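Local coordinates for protein ribonuclease T2 (Homo sapiens, PDB 3T0O) that cleaves single-stranded RNA, preferentially between purine and uridine residues, and so supplies the innate immune system with RNA fragments that are sensed by TLR8, at residues Q17-T22 / V222-P227; D36-H41 / D122-L127; I62-P67 / S106-F111. All coordinates share one frame; numbering follows the deposited sequence.

Contact 1. Residues Q17-T22 / V222-P227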
loop_
_atom_site.group_PDB
_atom_site.type_symbol
_atom_site.label_atom_id
_atom_site.label_comp_id
_atom_site.label_asym_id
_atom_site.label_seq_id
_atom_site.Cartn_x
_atom_site.Cartn_y
_atom_site.Cartn_z
ATOM N N GLN A 17 -1.204 1.437 -0.222
ATOM C CA GLN A 17 0.134 1.881 -0.571
ATOM C C GLN A 17 0.602 2.783 0.581
ATOM O O GLN A 17 -0.207 3.434 1.216
ATOM C CB GLN A 17 0.076 2.692 -1.854
ATOM C CG GLN A 17 -0.299 1.805 -3.038
ATOM C CD GLN A 17 -0.465 2.576 -4.311
ATOM O OE1 GLN A 17 -1.601 2.990 -4.680
ATOM N NE2 GLN A 17 0.604 2.860 -4.938
ATOM N N HIS A 18 1.893 2.756 0.835
ATOM C CA HIS A 18 2.423 3.510 1.981
ATOM C C HIS A 18 3.683 4.259 1.638
ATOM O O HIS A 18 4.311 3.993 0.642
ATOM C CB HIS A 18 2.511 2.648 3.250
ATOM C CG HIS A 18 3.339 1.393 3.082
ATOM N ND1 HIS A 18 3.290 0.410 4.052
ATOM C CD2 HIS A 18 4.142 0.946 2.094
ATOM C CE1 HIS A 18 4.124 -0.556 3.696
ATOM N NE2 HIS A 18 4.589 -0.297 2.483
ATOM N N TRP A 19 3.990 5.244 2.486
ATOM C CA TRP A 19 5.083 6.159 2.268
ATOM C C TRP A 19 6.207 5.735 3.164
ATOM O O TRP A 19 6.118 5.863 4.364
ATOM C CB TRP A 19 4.584 7.561 2.602
ATOM C CG TRP A 19 5.627 8.598 2.366
ATOM C CD1 TRP A 19 6.213 9.462 3.315
ATOM C CD2 TRP A 19 6.230 8.935 1.110
ATOM N NE1 TRP A 19 7.118 10.292 2.680
ATOM C CE2 TRP A 19 7.162 9.983 1.349
ATOM C CE3 TRP A 19 6.052 8.471 -0.197
ATOM C CZ2 TRP A 19 7.927 10.565 0.325
ATOM C CZ3 TRP A 19 6.827 9.029 -1.211
ATOM C CH2 TRP A 19 7.776 10.031 -0.946
ATOM N N PRO A 20 7.268 5.188 2.587
ATOM C CA PRO A 20 8.328 4.612 3.415
ATOM C C PRO A 20 8.907 5.525 4.454
ATOM O O PRO A 20 9.116 5.137 5.588
ATOM C CB PRO A 20 9.413 4.259 2.376
ATOM C CG PRO A 20 8.595 3.739 1.191
ATOM C CD PRO A 20 7.438 4.844 1.165
ATOM N N GLU A 21 9.140 6.770 4.155
ATOM C CA GLU A 21 9.739 7.610 5.199
ATOM C C GLU A 21 8.853 7.752 6.427
ATOM O O GLU A 21 9.386 7.891 7.553
ATOM C CB GLU A 21 10.010 8.974 4.582
ATOM C CG GLU A 21 10.526 10.062 5.582
ATOM C CD GLU A 21 11.787 9.670 6.314
ATOM O OE1 GLU A 21 12.582 8.961 5.712
ATOM O OE2 GLU A 21 12.012 10.166 7.470
ATOM N N THR A 22 7.546 7.689 6.188
ATOM C CA THR A 22 6.679 7.666 7.364
ATOM C C THR A 22 6.609 6.352 8.087
ATOM O O THR A 22 6.710 6.326 9.346
ATOM C CB THR A 22 5.289 8.057 6.973
ATOM O OG1 THR A 22 5.347 9.380 6.448
ATOM C CG2 THR A 22 4.310 8.057 8.164
ATOM N N VAL A 222 -0.974 18.396 7.459
ATOM C CA VAL A 222 -0.360 17.084 7.486
ATOM C C VAL A 222 1.054 17.229 6.915
ATOM O O VAL A 222 1.306 18.002 5.952
ATOM C CB VAL A 222 -1.262 16.029 6.687
ATOM C CG1 VAL A 222 -1.480 16.489 5.251
ATOM C CG2 VAL A 222 -0.572 14.602 6.687
ATOM N N PHE A 223 1.960 16.503 7.520
ATOM C CA PHE A 223 3.346 16.490 7.016
ATOM C C PHE A 223 3.504 15.327 6.071
ATOM O O PHE A 223 3.172 14.185 6.394
ATOM C CB PHE A 223 4.262 16.347 8.259
ATOM C CG PHE A 223 5.721 16.413 7.999
ATOM C CD1 PHE A 223 6.268 17.270 7.056
ATOM C CD2 PHE A 223 6.567 15.621 8.755
ATOM C CE1 PHE A 223 7.690 17.333 6.826
ATOM C CE2 PHE A 223 7.990 15.683 8.537
ATOM C CZ PHE A 223 8.507 16.552 7.574
ATOM N N TYR A 224 4.141 15.597 4.937
ATOM C CA TYR A 224 4.424 14.574 3.922
ATOM C C TYR A 224 5.966 14.630 3.805
ATOM O O TYR A 224 6.537 15.470 3.059
ATOM C CB TYR A 224 3.736 15.038 2.633
ATOM C CG TYR A 224 3.951 14.175 1.426
ATOM C CD1 TYR A 224 4.282 12.815 1.555
ATOM C CD2 TYR A 224 3.723 14.688 0.186
ATOM C CE1 TYR A 224 4.475 11.994 0.426
ATOM C CE2 TYR A 224 3.841 13.925 -0.950
ATOM C CZ TYR A 224 4.238 12.568 -0.830
ATOM O OH TYR A 224 4.314 11.809 -1.960
ATOM N N PRO A 225 6.650 13.801 4.559
ATOM C CA PRO A 225 8.074 14.024 4.834
ATOM C C PRO A 225 8.971 13.607 3.708
ATOM O O PRO A 225 8.818 12.511 3.133
ATOM C CB PRO A 225 8.359 13.109 6.052
ATOM C CG PRO A 225 7.333 12.087 6.053
ATOM C CD PRO A 225 6.066 12.774 5.440
ATOM N N PRO A 226 9.902 14.482 3.329
ATOM C CA PRO A 226 10.978 14.044 2.396
ATOM C C PRO A 226 11.815 12.921 3.028
ATOM O O PRO A 226 12.118 12.966 4.226
ATOM C CB PRO A 226 11.817 15.312 2.204
ATOM C CG PRO A 226 11.060 16.398 2.774
ATOM C CD PRO A 226 10.020 15.871 3.732
ATOM N N PRO A 227 12.149 11.867 2.253
ATOM C CA PRO A 227 12.868 10.737 2.855
ATOM C C PRO A 227 14.186 11.179 3.422
ATOM O O PRO A 227 14.791 12.196 2.967
ATOM C CB PRO A 227 13.140 9.785 1.693
ATOM C CG PRO A 227 12.355 10.289 0.564
ATOM C CD PRO A 227 11.784 11.635 0.854
#
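His18 is the last residue of strand 12-18, paired through its backbone with Thr39 of the neighbouring strand 39-45, and its ring stacks on that of His41, a predicted active-site residue. The chain then turns at Trp19, the N-cap residue of the short helix 20-23, and this side chain carries most of the contact. With CG anti to the backbone N (chi1 -178°), the indole reaches across to the C-terminal tail 222-227. Its NE1 donates to Pro225 O over 2.8 Å, a bond lying almost in the ring plane and in the plane of the carbonyl. A proline-rich tail suits such a partner: it has few N-H groups of its own, but its carbonyls remain good acceptors. Tyr224 meets one indole face in a T-shaped (edge-to-face) pair, its edge atom CE1 standing over the centre and 3.5 Å from Trp19 CE2, with the planes at 60°. The phenol OH is held by Trp38 NE1. RNase T2 enzymes have an alpha/beta fold, and here the last modelled residues of the chain are laid against the start of helix 20-23, directly after strand 12-18 of its antiparallel sheet. Glu21 holds CG anti to the backbone N, 3.6 Å from Pro226 O, and the bend at chi2 (57°) brings OE1 to 3.4 Å from Pro227 CA. The same OE1 accepts from Lys228 N, fixing the tail just past the prolines. Thr22 closes the segment: OG1 sits 3.4 Å from Pro225 CG while hydrogen-bonded to Ile172 O of strand 171-180.

Contact 2. Residues D36-H41 / D122-L127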
loop_
_atom_site.group_PDB
_atom_site.type_symbol
_atom_site.label_atom_id
_atom_site.label_comp_id
_atom_site.label_asym_id
_atom_site.label_seq_id
_atom_site.Cartn_x
_atom_site.Cartn_y
_atom_site.Cartn_z
ATOM N N ASP A 36 12.006 6.954 -2.176
ATOM C CA ASP A 36 11.345 8.219 -2.269
ATOM C C ASP A 36 10.081 8.146 -3.136
ATOM O O ASP A 36 9.675 9.136 -3.832
ATOM C CB ASP A 36 12.328 9.265 -2.817
ATOM C CG ASP A 36 12.741 8.983 -4.233
ATOM O OD1 ASP A 36 13.451 9.836 -4.845
ATOM O OD2 ASP A 36 12.411 7.907 -4.766
ATOM N N TYR A 37 9.342 7.049 -2.975
ATOM C CA TYR A 37 8.069 6.905 -3.696
ATOM C C TYR A 37 7.165 5.993 -2.903
ATOM O O TYR A 37 7.647 5.245 -2.055
ATOM C CB TYR A 37 8.305 6.293 -5.091
ATOM C CG TYR A 37 9.182 5.082 -5.149
ATOM C CD1 TYR A 37 8.635 3.792 -5.066
ATOM C CD2 TYR A 37 10.527 5.219 -5.383
ATOM C CE1 TYR A 37 9.420 2.667 -5.199
ATOM C CE2 TYR A 37 11.316 4.068 -5.451
ATOM C CZ TYR A 37 10.730 2.833 -5.311
ATOM O OH TYR A 37 11.581 1.714 -5.509
ATOM N N TRP A 38 5.874 6.143 -3.085
ATOM C CA TRP A 38 4.904 5.273 -2.471
ATOM C C TRP A 38 5.049 3.893 -2.975
ATOM O O TRP A 38 5.258 3.672 -4.175
ATOM C CB TRP A 38 3.478 5.747 -2.843
ATOM C CG TRP A 38 3.185 7.087 -2.177
ATOM C CD1 TRP A 38 3.596 8.357 -2.627
ATOM C CD2 TRP A 38 2.462 7.295 -0.968
ATOM N NE1 TRP A 38 3.190 9.308 -1.702
ATOM C CE2 TRP A 38 2.473 8.701 -0.702
ATOM C CE3 TRP A 38 1.792 6.436 -0.080
ATOM C CZ2 TRP A 38 1.879 9.254 0.425
ATOM C CZ3 TRP A 38 1.160 6.986 1.040
ATOM C CH2 TRP A 38 1.192 8.402 1.271
ATOM N N THR A 39 4.993 2.938 -2.035
ATOM C CA THR A 39 5.138 1.521 -2.423
ATOM C C THR A 39 3.937 0.717 -1.945
ATOM O O THR A 39 3.053 1.202 -1.221
ATOM C CB THR A 39 6.416 0.879 -1.746
ATOM O OG1 THR A 39 6.297 1.065 -0.321
ATOM C CG2 THR A 39 7.632 1.628 -2.228
ATOM N N ILE A 40 3.877 -0.558 -2.409
ATOM C CA ILE A 40 2.770 -1.420 -2.082
ATOM C C ILE A 40 2.854 -1.943 -0.676
ATOM O O ILE A 40 3.884 -2.508 -0.277
ATOM C CB ILE A 40 2.757 -2.628 -3.018
ATOM C CG1 ILE A 40 2.658 -2.138 -4.465
ATOM C CG2 ILE A 40 1.574 -3.521 -2.612
ATOM C CD1 ILE A 40 2.895 -3.296 -5.482
ATOM N N HIS A 41 1.809 -1.733 0.107
ATOM C CA HIS A 41 1.663 -2.476 1.340
ATOM C C HIS A 41 0.967 -3.805 1.055
ATOM O O HIS A 41 1.531 -4.882 1.326
ATOM C CB HIS A 41 0.888 -1.651 2.298
ATOM C CG HIS A 41 0.915 -2.233 3.663
ATOM N ND1 HIS A 41 0.472 -1.534 4.762
ATOM C CD2 HIS A 41 1.345 -3.434 4.109
ATOM C CE1 HIS A 41 0.596 -2.292 5.841
ATOM N NE2 HIS A 41 1.134 -3.447 5.488
ATOM N N ASP A 122 -0.576 4.165 -10.556
ATOM C CA ASP A 122 0.494 5.165 -10.531
ATOM C C ASP A 122 0.271 6.358 -9.630
ATOM O O ASP A 122 0.310 7.512 -10.064
ATOM C CB ASP A 122 0.921 5.554 -11.928
ATOM C CG ASP A 122 2.366 6.152 -11.929
ATOM O OD1 ASP A 122 2.971 6.268 -10.830
ATOM O OD2 ASP A 122 2.789 6.447 -13.061
ATOM N N LEU A 123 0.070 6.018 -8.360
ATOM C CA LEU A 123 -0.147 7.046 -7.359
ATOM C C LEU A 123 0.994 8.037 -7.270
ATOM O O LEU A 123 0.754 9.194 -7.110
ATOM C CB LEU A 123 -0.384 6.326 -6.019
ATOM C CG LEU A 123 -0.347 7.265 -4.797
ATOM C CD1 LEU A 123 -1.588 8.215 -4.780
ATOM C CD2 LEU A 123 -0.339 6.341 -3.562
ATOM N N ASN A 124 2.207 7.572 -7.453
ATOM C CA ASN A 124 3.342 8.456 -7.436
ATOM C C ASN A 124 3.265 9.537 -8.524
ATOM O O ASN A 124 3.467 10.734 -8.205
ATOM C CB ASN A 124 4.590 7.667 -7.573
ATOM C CG ASN A 124 4.916 6.997 -6.305
ATOM O OD1 ASN A 124 5.285 7.698 -5.357
ATOM N ND2 ASN A 124 4.857 5.660 -6.276
ATOM N N SER A 125 2.951 9.152 -9.747
ATOM C CA SER A 125 2.879 10.169 -10.814
ATOM C C SER A 125 1.687 11.055 -10.583
ATOM O O SER A 125 1.785 12.238 -10.876
ATOM C CB SER A 125 2.785 9.535 -12.199
ATOM O OG SER A 125 4.007 8.886 -12.431
ATOM N N VAL A 126 0.599 10.496 -10.096
ATOM C CA VAL A 126 -0.605 11.281 -9.852
ATOM C C VAL A 126 -0.337 12.424 -8.897
ATOM O O VAL A 126 -0.662 13.608 -9.198
ATOM C CB VAL A 126 -1.686 10.381 -9.365
ATOM C CG1 VAL A 126 -2.830 11.112 -8.764
ATOM C CG2 VAL A 126 -2.127 9.523 -10.534
ATOM N N LEU A 127 0.326 12.079 -7.769
ATOM C CA LEU A 127 0.563 13.107 -6.784
ATOM C C LEU A 127 1.481 14.171 -7.359
ATOM O O LEU A 127 1.243 15.380 -7.179
ATOM C CB LEU A 127 1.198 12.463 -5.513
ATOM C CG LEU A 127 0.127 11.738 -4.724
ATOM C CD1 LEU A 127 0.940 10.903 -3.644
ATOM C CD2 LEU A 127 -0.882 12.623 -4.032
#
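Asn124 grips the backbone of Trp38 with both ends of its carboxamide. Trp38 N donates to Asn124 OD1 over 2.8 Å, and Asn124 ND2 donates an N-H to Trp38 O over 2.9 Å. Each acceptor is met on a lone pair, and Trp38 O lies within 2° of the Asn124 amide plane, so the two bonds together fix the rotation of the flat group. Asparagine suits the place because it offers a donor and an acceptor side by side on a short stem. Trp38 O also accepts from Tyr118 OH. Asp122, the N-cap of this helix, accepts from Ser125 N with OD1, met from above the carboxylate plane. Around the Asn124 clasp the packing is close: Asn124 OD1 lies in the indole plane, 3.3 Å from Trp38 CD1, and also touches CB of Tyr37. Leu123 brings CD2 to 3.9 Å from Trp38 CG, the two side chains crossing obliquely. One helical turn on, Leu127 brings CD1 to 3.4 Å from Trp38 NE1, whose polar partner is Tyr224. The contact thus fastens helix 123-129 to the chain entering strand 39-45, with helix 107-121 alongside through Tyr118 and helix 141-152 packed against Leu123 and Val126.

Contact 3. Residues I62-P67 / S106-F111; sequences IKDLLP and SQKKYF
The phenyl ring of Phe111 lies between two neighbours: CD1 of Ile62 stands 4.3 Å above one face, offset toward the rim, and CD2 of Tyr110 lies 3.7 Å above the opposite face. Phe111 CD2 in turn meets the edge of the Tyr110 ring, in its plane. CG of Phe111 is anti to the carbonyl carbon (chi1 -76°), which turns the ring toward segment 62-67. The other branch of Ile62, CG2, wedges against the helix, 3.9 Å from Phe111 CD2 and close to the carbonyl of Gln107. A beta-branched residue suits this spot, since both branches can reach the ring while CG2 also meets the helix backbone. Leu65 adds CD1, 3.8 Å from Phe111 CB, and also meets the aliphatic part of Lys108, its CD1 lying 3.7 Å from Lys108 CD. Lysine does two jobs here: the methylenes cover the leucine, while bends at chi2 and chi4 carry NZ toward the carboxylate of Asp64. The salt bridge from Lys108 NZ to Asp64 OD2 is long, at 3.8 Å, and a water accepts from both Lys108 NZ and Asp64 N. Ser106 caps the start of helix 107-121, OG accepting from Lys109 N. The contact seats the 3-10 turn leading into helix 66-72 on the first turns of helix 107-121, with Met69 beside Ile62 and Phe111, and helix 84-98, which carries the predicted active-site residue His94, against Tyr110.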
loop_
_atom_site.group_PDB
_atom_site.type_symbol
_atom_site.label_atom_id
_atom_site.label_comp_id
_atom_site.label_asym_id
_atom_site.label_seq_id
_atom_site.Cartn_x
_atom_site.Cartn_y
_atom_site.Cartn_z
ATOM N N ILE A 62 6.615 -17.095 -7.341
ATOM C CA ILE A 62 6.619 -15.685 -7.804
ATOM C C ILE A 62 8.031 -15.235 -8.191
ATOM O O ILE A 62 8.318 -14.050 -8.252
ATOM C CB ILE A 62 6.031 -14.731 -6.765
ATOM C CG1 ILE A 62 6.807 -14.760 -5.446
ATOM C CG2 ILE A 62 4.525 -15.072 -6.536
ATOM C CD1 ILE A 62 6.452 -13.465 -4.553
ATOM N N LYS A 63 8.926 -16.205 -8.394
ATOM C CA LYS A 63 10.313 -15.912 -8.756
ATOM C C LYS A 63 10.436 -14.841 -9.871
ATOM O O LYS A 63 11.290 -13.936 -9.803
ATOM C CB LYS A 63 11.030 -17.236 -9.128
ATOM N N ASP A 64 9.553 -14.918 -10.870
ATOM C CA ASP A 64 9.616 -14.028 -12.006
ATOM C C ASP A 64 9.281 -12.630 -11.643
ATOM O O ASP A 64 9.589 -11.707 -12.387
ATOM C CB ASP A 64 8.708 -14.499 -13.159
ATOM C CG ASP A 64 9.187 -15.804 -13.767
ATOM O OD1 ASP A 64 10.248 -16.301 -13.332
ATOM O OD2 ASP A 64 8.520 -16.349 -14.681
ATOM N N LEU A 65 8.592 -12.452 -10.512
ATOM C CA LEU A 65 8.128 -11.141 -10.150
ATOM C C LEU A 65 9.075 -10.450 -9.187
ATOM O O LEU A 65 8.868 -9.292 -8.878
ATOM C CB LEU A 65 6.772 -11.274 -9.437
ATOM C CG LEU A 65 5.635 -11.921 -10.232
ATOM C CD1 LEU A 65 4.440 -11.990 -9.300
ATOM C CD2 LEU A 65 5.242 -11.072 -11.456
ATOM N N LEU A 66 10.145 -11.139 -8.783
ATOM C CA LEU A 66 10.954 -10.638 -7.662
ATOM C C LEU A 66 11.608 -9.272 -7.927
ATOM O O LEU A 66 11.606 -8.427 -7.077
ATOM C CB LEU A 66 11.912 -11.690 -7.099
ATOM C CG LEU A 66 11.113 -12.858 -6.484
ATOM C CD1 LEU A 66 12.093 -13.948 -6.068
ATOM C CD2 LEU A 66 10.135 -12.426 -5.376
ATOM N N PRO A 67 12.093 -8.995 -9.140
ATOM C CA PRO A 67 12.634 -7.687 -9.267
ATOM C C PRO A 67 11.612 -6.589 -9.054
ATOM O O PRO A 67 11.938 -5.609 -8.423
ATOM C CB PRO A 67 13.193 -7.681 -10.705
ATOM C CG PRO A 67 13.583 -9.131 -10.900
ATOM C CD PRO A 67 12.499 -9.895 -10.233
ATOM N N SER A 106 -4.009 -17.711 -7.606
ATOM C CA SER A 106 -2.741 -18.395 -7.381
ATOM C C SER A 106 -1.816 -17.356 -6.811
ATOM O O SER A 106 -2.087 -16.194 -6.932
ATOM C CB SER A 106 -2.158 -18.984 -8.677
ATOM O OG SER A 106 -1.702 -17.930 -9.551
ATOM N N GLN A 107 -0.724 -17.794 -6.199
ATOM C CA GLN A 107 0.229 -16.838 -5.705
ATOM C C GLN A 107 0.725 -15.923 -6.820
ATOM O O GLN A 107 0.807 -14.673 -6.650
ATOM C CB GLN A 107 1.362 -17.492 -4.911
ATOM C CG GLN A 107 0.766 -18.120 -3.647
ATOM C CD GLN A 107 1.782 -18.824 -2.795
ATOM O OE1 GLN A 107 2.887 -18.342 -2.656
ATOM N NE2 GLN A 107 1.389 -19.986 -2.185
ATOM N N LYS A 108 1.085 -16.510 -7.949
ATOM C CA LYS A 108 1.621 -15.694 -9.018
ATOM C C LYS A 108 0.592 -14.677 -9.521
ATOM O O LYS A 108 0.939 -13.537 -9.854
ATOM C CB LYS A 108 2.126 -16.594 -10.173
ATOM C CG LYS A 108 2.667 -15.804 -11.312
ATOM C CD LYS A 108 3.996 -15.194 -11.028
ATOM C CE LYS A 108 4.713 -14.834 -12.402
ATOM N NZ LYS A 108 4.971 -15.997 -13.294
ATOM N N LYS A 109 -0.655 -15.097 -9.611
ATOM C CA LYS A 109 -1.693 -14.223 -10.154
ATOM C C LYS A 109 -2.010 -13.113 -9.170
ATOM O O LYS A 109 -2.139 -11.960 -9.572
ATOM C CB LYS A 109 -2.953 -15.038 -10.490
ATOM C CG LYS A 109 -2.780 -15.777 -11.793
ATOM C CD LYS A 109 -3.879 -16.863 -11.980
ATOM C CE LYS A 109 -5.219 -16.221 -12.260
ATOM N NZ LYS A 109 -6.176 -17.405 -12.628
ATOM N N TYR A 110 -2.114 -13.442 -7.882
ATOM C CA TYR A 110 -2.352 -12.444 -6.880
ATOM C C TYR A 110 -1.229 -11.398 -6.818
ATOM O O TYR A 110 -1.475 -10.202 -6.845
ATOM C CB TYR A 110 -2.466 -13.185 -5.523
ATOM C CG TYR A 110 -2.514 -12.258 -4.353
ATOM C CD1 TYR A 110 -3.671 -11.554 -4.076
ATOM C CD2 TYR A 110 -1.405 -12.068 -3.542
ATOM C CE1 TYR A 110 -3.745 -10.691 -2.978
ATOM C CE2 TYR A 110 -1.487 -11.209 -2.455
ATOM C CZ TYR A 110 -2.695 -10.575 -2.182
ATOM O OH TYR A 110 -2.785 -9.705 -1.093
ATOM N N PHE A 111 0.006 -11.856 -6.635
ATOM C CA PHE A 111 1.058 -10.881 -6.556
ATOM C C PHE A 111 1.244 -10.163 -7.893
ATOM O O PHE A 111 1.504 -8.943 -7.875
ATOM C CB PHE A 111 2.364 -11.554 -6.099
ATOM C CG PHE A 111 2.380 -11.845 -4.651
ATOM C CD1 PHE A 111 2.690 -10.850 -3.740
ATOM C CD2 PHE A 111 2.172 -13.135 -4.180
ATOM C CE1 PHE A 111 2.727 -11.164 -2.360
ATOM C CE2 PHE A 111 2.184 -13.440 -2.836
ATOM C CZ PHE A 111 2.470 -12.476 -1.923
HETATM O O HOH W 1 7.276 -16.518 -11.362
#

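How the contacts relate
Strand 12-18 and the turn after it form the first half of contact 1, whose partner comes some 200 residues later, so this contact closes a loop around nearly the whole modelled chain. Contact 2 opens at 36-41, on the way into strand 39-45, and closes at helix 123-129. Inside it lies contact 3, joining 62-67 to the start of helix 107-121; the three are nested and none cross. Contacts 1 and 2 touch directly and share the sheet through neighbouring strands 12-18 and 39-45. Contact 3 ties helices together on the opposite side of the chain's centre from contact 1, about 27 Å away between centres.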